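Local coordinates for protein fusolin (Unidentified entomopoxvirus, PDB 4OW5) that probably binds chitin as a lytic polysaccharide monooxygenase-like protein, enhances virulence of the insect poxvirus and crystallizes in vivo into viral spindles, at residues I83-C93 with Q164-N172. Numbering follows the deposited sequence.
Sequences IRNNVVPNYLC and QVTWQQLIN. With EDO (1,2-ethanediol), chain H; EDO (1,2-ethanediol), chain B.
With CG of W167 lying beside its own backbone N (chi1 -70°), the indole is carried into the bend that follows helix 80-87, while the side chain of R84, extended from CG to NE, runs across it. The contact lies against the fibronectin type III-like beta core of the LPMO domain, where the helix end and the loop that follows it pack on the 3-10 segment 167-169 that leads into strand 170-176. The indole is sandwiched by aliphatic groups in two CH-pi contacts to its five-membered ring: R84 CG lies over one face, 3.7 Å from the W167 ring centroid, and L92 CD2 covers the opposite face at 3.9 Å from that centroid. Further along, the R84 guanidinium continues over the six-membered part, its plane 20° from that of the indole and NE 3.7 Å from W167 CE3. Y152 and Y212, on neighbouring strands, meet W167 edge-to-face.

Rotation of the indole is fixed at its rim. W167 NE1 donates to V88 O at 2.7 Å with an N-H...O angle of 153°, and the acceptor is close to the ring plane. V88 is the first residue to leave helical geometry, and its carbonyl is used by the indole N-H of the other segment. Besides lying over the indole, L92 CD2 meets L170 CD1 of the strand tip to tip at 3.7 Å and packs on V165 CG1 in the loop before it. Beyond it, C93 is tied by a disulfide to C228, linking the loop to strand 223-234. One water bridges the backbones, accepting from W167 N and donating to P89 O; another joins the R84 side chain to the strand backbone, accepting from R84 NH2 at 2.8 Å and donating to L170 O at 3.0 Å.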
loop_
_atom_site.group_PDB
_atom_site.type_symbol
_atom_site.label_atom_id
_atom_site.label_comp_id
_atom_site.label_asym_id
_atom_site.label_seq_id
_atom_site.Cartn_x
_atom_site.Cartn_y
_atom_site.Cartn_z
ATOM N N ILE A 83 12.310 -29.899 -10.168
ATOM C CA ILE A 83 11.156 -29.008 -10.356
ATOM C C ILE A 83 11.635 -27.576 -10.660
ATOM O O ILE A 83 11.202 -26.966 -11.654
ATOM C CB ILE A 83 10.196 -29.001 -9.125
ATOM C CG1 ILE A 83 9.612 -30.403 -8.829
ATOM C CG2 ILE A 83 9.052 -27.972 -9.330
ATOM C CD1 ILE A 83 8.902 -31.068 -9.997
ATOM N N ARG A 84 12.544 -27.057 -9.815
ATOM C CA ARG A 84 12.994 -25.669 -9.919
ATOM C C ARG A 84 13.946 -25.392 -11.084
ATOM O O ARG A 84 14.031 -24.247 -11.472
ATOM C CB ARG A 84 13.625 -25.199 -8.615
ATOM C CG ARG A 84 12.658 -25.263 -7.461
ATOM C CD ARG A 84 13.237 -24.671 -6.193
ATOM N NE ARG A 84 12.209 -24.684 -5.152
ATOM C CZ ARG A 84 12.158 -23.878 -4.097
ATOM N NH1 ARG A 84 13.096 -22.958 -3.907
ATOM N NH2 ARG A 84 11.169 -23.987 -3.219
ATOM N N ASN A 85 14.650 -26.389 -11.621
ATOM C CA ASN A 85 15.584 -26.201 -12.742
ATOM C C ASN A 85 15.094 -26.721 -14.074
ATOM O O ASN A 85 15.564 -26.231 -15.100
ATOM C CB ASN A 85 16.911 -26.898 -12.429
ATOM C CG ASN A 85 17.577 -26.335 -11.192
ATOM O OD1 ASN A 85 17.621 -25.122 -10.994
ATOM N ND2 ASN A 85 18.174 -27.174 -10.372
ATOM N N ASN A 86 14.220 -27.733 -14.092
ATOM C CA ASN A 86 13.782 -28.363 -15.348
ATOM C C ASN A 86 12.292 -28.276 -15.649
ATOM O O ASN A 86 11.918 -28.293 -16.818
ATOM C CB ASN A 86 14.148 -29.862 -15.311
ATOM C CG ASN A 86 15.613 -30.151 -15.103
ATOM O OD1 ASN A 86 16.480 -29.448 -15.633
ATOM N ND2 ASN A 86 15.931 -31.187 -14.328
ATOM N N VAL A 87 11.437 -28.275 -14.646
ATOM C CA VAL A 87 9.995 -28.379 -14.890
ATOM C C VAL A 87 9.386 -26.988 -14.957
ATOM O O VAL A 87 8.726 -26.658 -15.947
ATOM C CB VAL A 87 9.331 -29.275 -13.821
ATOM C CG1 VAL A 87 7.867 -29.530 -14.136
ATOM C CG2 VAL A 87 10.082 -30.588 -13.689
ATOM N N VAL A 88 9.608 -26.182 -13.915
ATOM C CA VAL A 88 9.145 -24.781 -13.868
ATOM C C VAL A 88 10.352 -23.887 -13.470
ATOM O O VAL A 88 10.388 -23.317 -12.373
ATOM C CB VAL A 88 7.919 -24.572 -12.949
ATOM C CG1 VAL A 88 7.336 -23.159 -13.119
ATOM C CG2 VAL A 88 6.875 -25.638 -13.213
ATOM N N PRO A 89 11.345 -23.774 -14.384
ATOM C CA PRO A 89 12.525 -22.954 -14.091
ATOM C C PRO A 89 12.217 -21.462 -14.119
ATOM O O PRO A 89 12.852 -20.703 -13.402
ATOM C CB PRO A 89 13.509 -23.365 -15.179
ATOM C CG PRO A 89 12.669 -23.794 -16.319
ATOM C CD PRO A 89 11.485 -24.466 -15.676
ATOM N N ASN A 90 11.254 -21.035 -14.945
ATOM C CA ASN A 90 10.894 -19.631 -15.033
ATOM C C ASN A 90 9.468 -19.553 -15.598
ATOM O O ASN A 90 8.863 -20.608 -15.812
ATOM C CB ASN A 90 11.935 -18.882 -15.860
ATOM C CG ASN A 90 12.358 -19.634 -17.088
ATOM O OD1 ASN A 90 11.531 -19.990 -17.923
ATOM N ND2 ASN A 90 13.633 -19.954 -17.205
ATOM N N TYR A 91 8.897 -18.350 -15.722
ATOM C CA TYR A 91 7.495 -18.168 -16.145
ATOM C C TYR A 91 6.590 -18.971 -15.197
ATOM O O TYR A 91 5.778 -19.810 -15.610
ATOM C CB TYR A 91 7.300 -18.575 -17.606
ATOM C CG TYR A 91 7.959 -17.626 -18.579
ATOM C CD1 TYR A 91 7.509 -16.323 -18.720
ATOM C CD2 TYR A 91 9.089 -18.002 -19.294
ATOM C CE1 TYR A 91 8.076 -15.459 -19.647
ATOM C CE2 TYR A 91 9.736 -17.104 -20.151
ATOM C CZ TYR A 91 9.196 -15.847 -20.356
ATOM O OH TYR A 91 9.724 -14.965 -21.269
ATOM N N LEU A 92 6.783 -18.734 -13.899
ATOM C CA LEU A 92 6.099 -19.468 -12.854
ATOM C C LEU A 92 4.573 -19.311 -12.896
ATOM O O LEU A 92 3.886 -20.288 -12.621
ATOM C CB LEU A 92 6.617 -19.077 -11.462
ATOM C CG LEU A 92 7.802 -19.904 -10.931
ATOM C CD1 LEU A 92 9.051 -19.660 -11.773
ATOM C CD2 LEU A 92 8.074 -19.578 -9.468
ATOM N N CYS A 93 4.031 -18.116 -13.205
ATOM C CA CYS A 93 2.577 -17.957 -13.215
ATOM C C CYS A 93 1.957 -18.571 -14.479
ATOM O O CYS A 93 0.734 -18.700 -14.519
ATOM C CB CYS A 93 2.186 -16.491 -13.059
ATOM S SG CYS A 93 2.763 -15.732 -11.505
ATOM N N GLN A 164 9.121 -10.347 -11.874
ATOM C CA GLN A 164 8.605 -11.660 -12.220
ATOM C C GLN A 164 8.724 -12.445 -10.944
ATOM O O GLN A 164 9.645 -12.185 -10.181
ATOM C CB GLN A 164 9.377 -12.357 -13.347
ATOM C CG GLN A 164 8.818 -12.175 -14.740
ATOM C CD GLN A 164 9.048 -10.790 -15.217
ATOM O OE1 GLN A 164 10.207 -10.344 -15.343
ATOM N NE2 GLN A 164 7.974 -10.064 -15.480
ATOM N N VAL A 165 7.831 -13.410 -10.708
ATOM C CA VAL A 165 7.892 -14.291 -9.542
ATOM C C VAL A 165 8.943 -15.365 -9.852
ATOM O O VAL A 165 8.877 -15.972 -10.926
ATOM C CB VAL A 165 6.490 -14.942 -9.257
ATOM C CG1 VAL A 165 6.610 -16.081 -8.253
ATOM C CG2 VAL A 165 5.484 -13.909 -8.767
ATOM N N THR A 166 9.845 -15.648 -8.915
ATOM C CA THR A 166 10.890 -16.671 -9.066
ATOM C C THR A 166 10.949 -17.551 -7.821
ATOM O O THR A 166 10.538 -17.106 -6.748
ATOM C CB THR A 166 12.269 -16.001 -9.309
ATOM O OG1 THR A 166 12.654 -15.293 -8.142
ATOM C CG2 THR A 166 12.279 -15.073 -10.535
ATOM N N TRP A 167 11.533 -18.754 -7.940
ATOM C CA TRP A 167 11.655 -19.664 -6.799
ATOM C C TRP A 167 12.508 -19.019 -5.679
ATOM O O TRP A 167 12.175 -19.196 -4.502
ATOM C CB TRP A 167 12.190 -21.044 -7.210
ATOM C CG TRP A 167 11.238 -21.854 -8.020
ATOM C CD1 TRP A 167 11.294 -22.104 -9.361
ATOM C CD2 TRP A 167 10.078 -22.544 -7.532
ATOM N NE1 TRP A 167 10.246 -22.912 -9.733
ATOM C CE2 TRP A 167 9.466 -23.169 -8.639
ATOM C CE3 TRP A 167 9.421 -22.574 -6.307
ATOM C CZ2 TRP A 167 8.310 -23.938 -8.516
ATOM C CZ3 TRP A 167 8.270 -23.340 -6.187
ATOM C CH2 TRP A 167 7.758 -24.050 -7.270
ATOM N N GLN A 168 13.492 -18.156 -6.027
ATOM C CA GLN A 168 14.325 -17.492 -5.015
ATOM C C GLN A 168 13.538 -16.440 -4.226
ATOM O O GLN A 168 14.004 -16.032 -3.174
ATOM C CB GLN A 168 15.595 -16.881 -5.635
ATOM C CG GLN A 168 16.540 -17.949 -6.173
ATOM C CD GLN A 168 16.408 -18.095 -7.682
ATOM O OE1 GLN A 168 15.322 -17.944 -8.266
ATOM N NE2 GLN A 168 17.507 -18.373 -8.357
ATOM N N GLN A 169 12.355 -16.002 -4.703
ATOM C CA GLN A 169 11.499 -15.070 -3.972
ATOM C C GLN A 169 10.316 -15.730 -3.270
ATOM O O GLN A 169 9.484 -14.995 -2.754
ATOM C CB GLN A 169 10.925 -14.015 -4.927
ATOM C CG GLN A 169 11.997 -13.104 -5.483
ATOM C CD GLN A 169 11.367 -12.217 -6.525
ATOM O OE1 GLN A 169 10.960 -12.689 -7.612
ATOM N NE2 GLN A 169 11.167 -10.960 -6.170
ATOM N N LEU A 170 10.244 -17.070 -3.232
ATOM C CA LEU A 170 9.160 -17.838 -2.634
ATOM C C LEU A 170 9.594 -18.597 -1.366
ATOM O O LEU A 170 10.625 -19.238 -1.355
ATOM C CB LEU A 170 8.623 -18.861 -3.670
ATOM C CG LEU A 170 7.810 -18.262 -4.807
ATOM C CD1 LEU A 170 7.495 -19.319 -5.839
ATOM C CD2 LEU A 170 6.599 -17.512 -4.293
ATOM N N ILE A 171 8.757 -18.551 -0.329
ATOM C CA ILE A 171 8.926 -19.225 0.950
ATOM C C ILE A 171 7.817 -20.255 1.098
ATOM O O ILE A 171 6.640 -19.873 1.042
ATOM C CB ILE A 171 8.836 -18.205 2.133
ATOM C CG1 ILE A 171 9.949 -17.114 2.054
ATOM C CG2 ILE A 171 8.911 -18.952 3.487
ATOM C CD1 ILE A 171 9.598 -15.896 2.828
ATOM N N ASN A 172 8.170 -21.527 1.338
ATOM C CA ASN A 172 7.163 -22.563 1.536
ATOM C C ASN A 172 6.457 -22.374 2.891
ATOM O O ASN A 172 7.121 -22.255 3.921
ATOM C CB ASN A 172 7.782 -23.947 1.458
ATOM C CG ASN A 172 6.732 -25.016 1.495
ATOM O OD1 ASN A 172 6.446 -25.575 2.544
ATOM N ND2 ASN A 172 5.938 -25.131 0.439
HETATM C C1 EDO H . 4.803 -13.130 -12.331
HETATM O O1 EDO H . 6.049 -13.527 -12.791
HETATM C C2 EDO H . 4.547 -11.633 -12.544
HETATM O O2 EDO H . 3.660 -11.281 -11.509
HETATM C C1 EDO B . 6.254 -25.877 5.776
HETATM O O1 EDO B . 7.340 -25.086 5.352
HETATM C C2 EDO B . 6.393 -27.320 5.268
HETATM O O2 EDO B . 7.755 -27.687 5.184
HETATM O O HOH W 1 11.422 -22.164 -1.080
HETATM O O HOH W 2 12.945 -19.270 -10.540
HETATM O O HOH W 3 7.961 -15.989 -13.439
#